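Local coordinates for beta-N-acetylhexosaminidase (Streptomyces plicatus, PDB 1JAK), which hydrolyses terminal beta-linked N-acetylhexosamine residues as a family 20 glycoside hydrolase, probably by substrate-assisted catalysis in an alpha/beta barrel, at residues D14-R26 with P141-D153. Numbering follows the deposited sequence.
Sequences DRKAPVRPTPLDR and PGPWLVAGGTIED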
# COMPACT_ATOMS: atom_id res chain seq x y z
N ASP A 14 31.21 7.87 -7.78
CA ASP A 14 30.70 8.36 -6.46
C ASP A 14 29.19 8.13 -6.35
O ASP A 14 28.46 8.96 -5.80
CB ASP A 14 31.02 9.85 -6.30
CG ASP A 14 30.41 10.70 -7.40
OD1 ASP A 14 30.54 10.32 -8.58
OD2 ASP A 14 29.83 11.76 -7.09
N ARG A 15 28.74 6.99 -6.86
CA ARG A 15 27.32 6.62 -6.83
C ARG A 15 26.76 6.56 -5.41
O ARG A 15 25.66 7.04 -5.15
CB ARG A 15 27.12 5.25 -7.50
CG ARG A 15 27.57 5.17 -8.94
CD ARG A 15 27.44 3.76 -9.50
NE ARG A 15 26.06 3.26 -9.50
CZ ARG A 15 25.55 2.46 -8.57
NH1 ARG A 15 26.29 2.06 -7.55
NH2 ARG A 15 24.28 2.06 -8.66
N LYS A 16 27.52 5.95 -4.51
CA LYS A 16 27.10 5.78 -3.12
C LYS A 16 27.19 7.04 -2.27
O LYS A 16 26.36 7.27 -1.39
CB LYS A 16 27.93 4.67 -2.46
CG LYS A 16 27.82 3.30 -3.13
CD LYS A 16 28.48 3.28 -4.50
CE LYS A 16 28.40 1.89 -5.13
NZ LYS A 16 29.02 1.85 -6.49
N ALA A 17 28.20 7.86 -2.53
CA ALA A 17 28.39 9.10 -1.78
C ALA A 17 28.82 10.21 -2.74
O ALA A 17 30.00 10.57 -2.79
CB ALA A 17 29.44 8.90 -0.70
N PRO A 18 27.87 10.76 -3.50
CA PRO A 18 28.11 11.83 -4.47
C PRO A 18 28.85 13.03 -3.89
O PRO A 18 28.71 13.36 -2.71
CB PRO A 18 26.70 12.21 -4.92
CG PRO A 18 25.95 10.92 -4.80
CD PRO A 18 26.44 10.39 -3.48
N VAL A 19 29.65 13.68 -4.74
CA VAL A 19 30.41 14.85 -4.33
C VAL A 19 29.45 15.99 -4.01
O VAL A 19 29.62 16.71 -3.03
CB VAL A 19 31.37 15.31 -5.46
CG1 VAL A 19 32.06 16.60 -5.06
CG2 VAL A 19 32.39 14.22 -5.74
N ARG A 20 28.43 16.13 -4.85
CA ARG A 20 27.43 17.18 -4.68
C ARG A 20 26.07 16.57 -4.34
O ARG A 20 25.82 15.40 -4.60
CB ARG A 20 27.33 18.01 -5.96
CG ARG A 20 28.65 18.66 -6.36
CD ARG A 20 28.63 20.17 -6.21
NE ARG A 20 28.05 20.63 -4.94
CZ ARG A 20 28.48 20.28 -3.73
NH1 ARG A 20 29.51 19.46 -3.60
NH2 ARG A 20 27.88 20.76 -2.65
N PRO A 21 25.17 17.37 -3.74
CA PRO A 21 23.84 16.86 -3.39
C PRO A 21 22.97 16.57 -4.60
O PRO A 21 23.09 17.23 -5.64
CB PRO A 21 23.27 17.97 -2.52
CG PRO A 21 23.86 19.20 -3.12
CD PRO A 21 25.30 18.79 -3.36
N THR A 22 22.10 15.58 -4.48
CA THR A 22 21.20 15.23 -5.57
C THR A 22 20.24 16.40 -5.75
O THR A 22 19.91 17.09 -4.78
CB THR A 22 20.39 13.95 -5.26
OG1 THR A 22 19.55 14.17 -4.12
CG2 THR A 22 21.33 12.78 -4.97
N PRO A 23 19.78 16.65 -6.99
CA PRO A 23 18.86 17.75 -7.26
C PRO A 23 17.63 17.72 -6.36
O PRO A 23 17.11 16.66 -6.04
CB PRO A 23 18.51 17.54 -8.74
CG PRO A 23 19.77 16.95 -9.29
CD PRO A 23 20.13 15.93 -8.23
N LEU A 24 17.18 18.91 -5.96
CA LEU A 24 16.03 19.04 -5.07
C LEU A 24 14.75 18.41 -5.62
O LEU A 24 13.87 18.01 -4.86
CB LEU A 24 15.78 20.52 -4.76
CG LEU A 24 14.71 20.87 -3.72
CD1 LEU A 24 15.11 20.32 -2.36
CD2 LEU A 24 14.54 22.39 -3.65
N ASP A 25 14.64 18.32 -6.95
CA ASP A 25 13.44 17.76 -7.57
C ASP A 25 13.54 16.26 -7.84
O ASP A 25 12.56 15.64 -8.26
CB ASP A 25 13.18 18.46 -8.91
CG ASP A 25 14.16 18.02 -9.99
OD1 ASP A 25 15.38 18.21 -9.80
OD2 ASP A 25 13.71 17.48 -11.02
N ARG A 26 14.71 15.68 -7.59
CA ARG A 26 14.90 14.26 -7.86
C ARG A 26 14.37 13.35 -6.77
O ARG A 26 15.13 12.67 -6.08
CB ARG A 26 16.39 13.99 -8.12
CG ARG A 26 16.67 12.62 -8.73
CD ARG A 26 17.97 12.65 -9.52
NE ARG A 26 17.90 13.58 -10.64
CZ ARG A 26 18.91 13.86 -11.45
NH1 ARG A 26 20.10 13.29 -11.26
NH2 ARG A 26 18.74 14.72 -12.45
N PRO A 141 31.06 8.12 5.76
CA PRO A 141 31.66 9.46 5.72
C PRO A 141 30.70 10.54 5.23
O PRO A 141 30.91 11.72 5.50
CB PRO A 141 32.83 9.29 4.75
CG PRO A 141 33.12 7.82 4.79
CD PRO A 141 31.76 7.22 4.83
N GLY A 142 29.65 10.14 4.53
CA GLY A 142 28.73 11.13 3.99
C GLY A 142 29.30 11.57 2.66
O GLY A 142 29.84 10.73 1.93
N PRO A 143 29.24 12.87 2.31
CA PRO A 143 28.67 14.00 3.05
C PRO A 143 27.15 13.91 3.13
O PRO A 143 26.51 13.43 2.19
CB PRO A 143 29.11 15.21 2.24
CG PRO A 143 30.27 14.72 1.43
CD PRO A 143 29.86 13.34 1.06
N TRP A 144 26.58 14.38 4.23
CA TRP A 144 25.13 14.34 4.42
C TRP A 144 24.52 15.65 3.92
O TRP A 144 24.02 16.46 4.70
CB TRP A 144 24.81 14.10 5.89
CG TRP A 144 25.50 12.88 6.41
CD1 TRP A 144 26.47 12.82 7.37
CD2 TRP A 144 25.32 11.54 5.94
NE1 TRP A 144 26.91 11.53 7.53
CE2 TRP A 144 26.22 10.72 6.66
CE3 TRP A 144 24.49 10.95 4.98
CZ2 TRP A 144 26.31 9.34 6.45
CZ3 TRP A 144 24.58 9.58 4.76
CH2 TRP A 144 25.49 8.79 5.50
N LEU A 145 24.57 15.83 2.61
CA LEU A 145 24.07 17.04 1.96
C LEU A 145 22.60 16.98 1.56
O LEU A 145 22.09 15.94 1.14
CB LEU A 145 24.91 17.33 0.72
CG LEU A 145 26.39 17.59 0.95
CD1 LEU A 145 27.14 17.55 -0.38
CD2 LEU A 145 26.57 18.93 1.63
N VAL A 146 21.93 18.12 1.69
CA VAL A 146 20.53 18.27 1.32
C VAL A 146 20.42 19.52 0.45
O VAL A 146 20.62 20.64 0.93
CB VAL A 146 19.63 18.45 2.56
CG1 VAL A 146 18.17 18.56 2.13
CG2 VAL A 146 19.82 17.28 3.52
N ALA A 147 20.12 19.32 -0.83
CA ALA A 147 20.00 20.43 -1.77
C ALA A 147 19.25 21.63 -1.18
O ALA A 147 18.27 21.46 -0.45
CB ALA A 147 19.30 19.96 -3.04
N GLY A 148 19.72 22.83 -1.50
CA GLY A 148 19.09 24.03 -0.98
C GLY A 148 17.85 24.43 -1.76
O GLY A 148 17.75 24.20 -2.96
N GLY A 149 16.90 25.05 -1.06
CA GLY A 149 15.68 25.49 -1.72
C GLY A 149 14.43 25.19 -0.93
O GLY A 149 14.48 24.89 0.26
N THR A 150 13.29 25.28 -1.60
CA THR A 150 12.01 25.03 -0.96
C THR A 150 11.12 24.09 -1.76
O THR A 150 11.03 24.19 -2.98
CB THR A 150 11.24 26.35 -0.75
OG1 THR A 150 11.95 27.18 0.17
CG2 THR A 150 9.84 26.07 -0.21
N ILE A 151 10.49 23.16 -1.05
CA ILE A 151 9.57 22.21 -1.65
C ILE A 151 8.23 22.40 -0.93
O ILE A 151 8.18 22.42 0.30
CB ILE A 151 10.02 20.73 -1.45
CG1 ILE A 151 11.25 20.43 -2.29
CG2 ILE A 151 8.87 19.79 -1.82
CD1 ILE A 151 11.76 19.00 -2.14
N GLU A 152 7.16 22.56 -1.70
CA GLU A 152 5.82 22.69 -1.13
C GLU A 152 5.11 21.52 -1.78
O GLU A 152 5.04 21.43 -3.01
CB GLU A 152 5.19 24.03 -1.51
CG GLU A 152 5.96 25.21 -0.94
CD GLU A 152 5.16 26.49 -0.92
OE1 GLU A 152 4.23 26.60 -0.08
OE2 GLU A 152 5.45 27.38 -1.74
N ASP A 153 4.58 20.62 -0.95
CA ASP A 153 4.00 19.39 -1.46
C ASP A 153 2.67 18.97 -0.82
O ASP A 153 2.53 18.96 0.39
CB ASP A 153 5.06 18.30 -1.23
CG ASP A 153 4.96 17.14 -2.18
OD1 ASP A 153 4.18 17.19 -3.15
OD2 ASP A 153 5.70 16.16 -1.94
O HOH W 1 26.98 12.70 -0.52
O HOH W 2 19.76 16.80 -2.01
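In the N-terminal mixed-sheet domain, far from the inhibitor pocket, the proline-rich, irregular arm 14-26 runs beside the broken strand 145-153, and L24 packs against the 147-151 part of the strand. With CG turned away from the backbone N (chi1 -173°), the L24 side chain reaches past the A147 methyl, its CD2 over the G148-T150 backbone, 3.8 Å from G149 CA. L24 CD1 meets I151 CD1 at 3.6 Å, the two side chains lying alongside each other and running in opposite senses. L129 of helix 116-129 and V34 and P36 of strand 33-36 also touch L24. Nearer the start of the strand, P21 sets CB against L145 CB at 3.7 Å, and its CD meets L145 CD1. The A147 methyl comes within 3.4 Å of T22 O. One water donates to both P18 O and P143 O; a second donates to T22 O and accepts from A147 N, its oxygen 2.8 Å from each. L24 O, covered by I151 CD1, has no polar partner in the model. Between the two segments the contact rests on apolar packing and two water bridges, so the loop leading into strand 33-36 lies against strand 145-153 without pairing with it, the polar links between their backbones running through water.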